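Local coordinates for protein MAR1 Ribonuclease (Caenorhabditis elegans, PDB 2B34) that probably acts as a hydrolase of the isochorismatase family and is called a ribonuclease, at residues M89-P92 with P93-D96; V113-L116 with Q117-D121. All blocks are in the same frame, centred on the assembly; numbering follows the deposited sequence.

Contact 1 (M89-P92 with P93-D96); sequences MCIP and PTED
Thr94 folds its side chain back on the backbone of Met89 and Ile91. Its CB lies 3.6 Å from Ile91 O. With OG1 set between the backbone N and the carbonyl carbon (chi1 63°), the hydroxyl donates to Ile91 O over 2.7 Å, in the carbonyl plane and on a lone pair. The methyl CG2 is 3.4 Å from Met89 O and 4.0 Å from Ile91 CG1, where the two side chains cross at about a right angle. Thr94 N also donates to Ile91 O, at 2.8 Å with an N-H...O angle of 161°, closing a beta turn around Pro92 and Pro93. Ile91 O is thus gripped twice by one residue. A valine in place of Thr94 would remove the hydroxyl, and Ile91 O would probably be left with the backbone N-H as its one donor in this turn. The next turn overlaps it, Glu95 N donating to Pro92 O at 3.1 Å, while a water joins Glu95 OE2 to Cys90 O, weakly at the latter. In the fold, Phe82 of strand 81-84 packs against Ile91, Pro93 and Thr94, Ile55 of strand 54-59 touches Thr94, and Met89 reaches Phe18 and Cys20 of strand 15-20.

Contact 2 (V113-L116 with Q117-D121); sequences VCVL and QTTYD
Leu116 lays its CD1 methyl over one face of the Tyr120 ring, one helical turn further on. The geometry is CH-pi: CD1 lies 3.9 Å from the ring centroid, displaced toward the rim, and is 3.6 Å from Tyr120 CZ. Two threonines fold back in the other direction along the chain. Thr118 OG1 donates to Cys114 O at 2.7 Å, and Thr119 OG1 reaches Val115 O at the same separation of 2.7 Å. In both, OG1 stands beside its own backbone N and anti to the carbonyl carbon (chi1 -60° and -68°), which turns the hydroxyl toward the carbonyl four residues back. Each of these carbonyls also takes the amide N-H of the same threonine, from the opposite face of its plane. The first turn is closed by Gln117 N on Val113 O at 2.8 Å, with Val113 at the N-cap. Beyond this shell, Gln150 of helix 141-154 packs on Leu116 and Tyr120, and Leu106 of strand 103-109 covers Val115 and both threonines. Arg9 of the second subunit bonds to Gln117 OE1 and forms a salt bridge with Asp121. Chemically, the two buried threonines can keep their hydroxyls there because carbonyls of the same helix accept their hydrogen bonds; Cys114 SG, 3.7 Å from Thr118 OG1, is tied up in a disulfide with Cys20, so no free thiol stands there in this structure.

Along the chain, contact 1 comes first, turning the loop after strand 81-84 into helix 95-98. Strand 103-109 follows, and contact 2 then forms the first turns of helix 114-124, the crossover that leads to strand 128-137. Each closes only short local turns, so the two stand in series and neither nest nor cross. Their centres are about 13 Å apart, yet they meet directly: Met89 N makes a probable hydrogen bond to Thr118 OG1 at 2.8 Å, and Cys90 SG packs 3.7 Å from Asp121 CB. Ser88 OG, bonded to both Cys90 N and Asp121 OD2, adds a second bridge between the 89-92 loop and helix 114-124.

Contact 1 (M89-P92 with P93-D96)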
# COMPACT_ATOMS: atom_id res chain seq x y z
N MET A 89 12.13 18.73 13.15
CA MET A 89 12.66 18.67 14.51
C MET A 89 14.18 18.55 14.54
O MET A 89 14.79 18.74 15.60
CB MET A 89 12.09 17.46 15.25
CG MET A 89 10.62 17.54 15.55
SD MET A 89 10.07 16.12 16.51
CE MET A 89 10.75 16.50 18.13
N CYS A 90 14.78 18.21 13.40
CA CYS A 90 16.22 18.03 13.32
C CYS A 90 16.94 19.37 13.26
O CYS A 90 17.33 19.85 12.20
CB CYS A 90 16.59 17.11 12.16
SG CYS A 90 16.06 15.40 12.45
N ILE A 91 17.07 19.97 14.44
CA ILE A 91 17.77 21.23 14.63
C ILE A 91 19.05 20.95 15.43
O ILE A 91 19.13 19.93 16.11
CB ILE A 91 16.86 22.28 15.34
CG1 ILE A 91 16.24 21.68 16.61
CG2 ILE A 91 15.79 22.79 14.37
CD1 ILE A 91 15.43 22.67 17.44
N PRO A 92 20.06 21.85 15.34
CA PRO A 92 21.33 21.65 16.06
C PRO A 92 21.24 21.08 17.50
O PRO A 92 21.97 20.14 17.80
CB PRO A 92 21.96 23.04 16.04
CG PRO A 92 21.51 23.60 14.73
CD PRO A 92 20.09 23.09 14.54
N PRO A 93 20.35 21.62 18.37
CA PRO A 93 20.21 21.08 19.73
C PRO A 93 19.84 19.59 19.85
O PRO A 93 19.99 19.01 20.92
CB PRO A 93 19.08 21.93 20.32
CG PRO A 93 19.13 23.20 19.57
CD PRO A 93 19.47 22.78 18.18
N THR A 94 19.33 18.99 18.77
CA THR A 94 18.93 17.58 18.81
C THR A 94 20.02 16.63 18.30
O THR A 94 19.86 15.41 18.38
CB THR A 94 17.62 17.32 18.00
OG1 THR A 94 17.83 17.61 16.62
CG2 THR A 94 16.47 18.16 18.54
N GLU A 95 21.11 17.19 17.79
CA GLU A 95 22.17 16.40 17.16
C GLU A 95 22.85 15.40 18.11
O GLU A 95 22.99 14.23 17.77
CB GLU A 95 23.19 17.31 16.46
CG GLU A 95 22.59 18.03 15.23
CD GLU A 95 23.54 19.03 14.57
OE1 GLU A 95 24.67 19.22 15.07
OE2 GLU A 95 23.14 19.62 13.55
N ASP A 96 23.23 15.86 19.31
CA ASP A 96 23.88 15.00 20.30
C ASP A 96 23.01 13.82 20.75
O ASP A 96 23.52 12.72 20.98
CB ASP A 96 24.33 15.82 21.52
CG ASP A 96 25.65 16.56 21.28
OD1 ASP A 96 26.31 16.32 20.25
OD2 ASP A 96 26.02 17.38 22.15
O HOH W 1 20.65 19.70 12.69

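Contact 2 (V113-L116 with Q117-D121)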
# COMPACT_ATOMS: atom_id res chain seq x y z
N VAL A 113 3.74 17.70 7.43
CA VAL A 113 4.68 18.84 7.51
C VAL A 113 5.82 18.55 8.50
O VAL A 113 6.83 17.99 8.08
CB VAL A 113 3.95 20.19 7.77
CG1 VAL A 113 4.89 21.36 7.57
CG2 VAL A 113 2.74 20.35 6.85
N CYS A 114 5.68 18.91 9.78
CA CYS A 114 6.73 18.64 10.80
C CYS A 114 7.13 17.17 10.83
O CYS A 114 8.31 16.86 10.77
CB CYS A 114 6.33 19.05 12.23
SG CYS A 114 7.52 18.54 13.59
N VAL A 115 6.14 16.29 10.93
CA VAL A 115 6.38 14.87 11.12
C VAL A 115 7.05 14.28 9.89
O VAL A 115 8.00 13.52 10.01
CB VAL A 115 5.08 14.09 11.49
CG1 VAL A 115 5.37 12.62 11.72
CG2 VAL A 115 4.43 14.70 12.73
N LEU A 116 6.55 14.65 8.71
CA LEU A 116 7.12 14.20 7.44
C LEU A 116 8.54 14.74 7.23
O LEU A 116 9.45 13.98 6.90
CB LEU A 116 6.22 14.57 6.25
CG LEU A 116 6.68 14.12 4.86
CD1 LEU A 116 6.88 12.60 4.79
CD2 LEU A 116 5.70 14.58 3.78
N GLN A 117 8.71 16.05 7.40
CA GLN A 117 10.03 16.68 7.24
C GLN A 117 11.04 16.15 8.26
O GLN A 117 12.20 15.91 7.91
CB GLN A 117 9.94 18.21 7.32
CG GLN A 117 9.15 18.87 6.18
CD GLN A 117 9.62 18.48 4.79
OE1 GLN A 117 10.82 18.33 4.54
NE2 GLN A 117 8.68 18.31 3.87
N THR A 118 10.60 15.97 9.50
CA THR A 118 11.44 15.36 10.54
C THR A 118 11.84 13.96 10.11
O THR A 118 13.02 13.60 10.16
CB THR A 118 10.75 15.34 11.92
OG1 THR A 118 10.45 16.68 12.33
CG2 THR A 118 11.63 14.68 12.98
N THR A 119 10.85 13.17 9.69
CA THR A 119 11.04 11.80 9.21
C THR A 119 12.11 11.71 8.12
O THR A 119 13.03 10.89 8.22
CB THR A 119 9.69 11.19 8.72
OG1 THR A 119 8.82 10.99 9.84
CG2 THR A 119 9.90 9.85 8.00
N TYR A 120 12.00 12.56 7.10
CA TYR A 120 12.98 12.61 6.01
C TYR A 120 14.39 12.96 6.50
O TYR A 120 15.36 12.31 6.11
CB TYR A 120 12.58 13.63 4.94
CG TYR A 120 11.45 13.24 4.02
CD1 TYR A 120 10.96 11.92 3.96
CD2 TYR A 120 10.88 14.19 3.16
CE1 TYR A 120 9.92 11.58 3.09
CE2 TYR A 120 9.86 13.85 2.28
CZ TYR A 120 9.38 12.55 2.25
OH TYR A 120 8.36 12.23 1.37
N ASP A 121 14.48 13.99 7.34
CA ASP A 121 15.75 14.41 7.93
C ASP A 121 16.39 13.30 8.77
O ASP A 121 17.60 13.08 8.70
CB ASP A 121 15.56 15.67 8.78
CG ASP A 121 15.55 16.94 7.97
OD1 ASP A 121 15.65 16.89 6.72
OD2 ASP A 121 15.45 18.02 8.58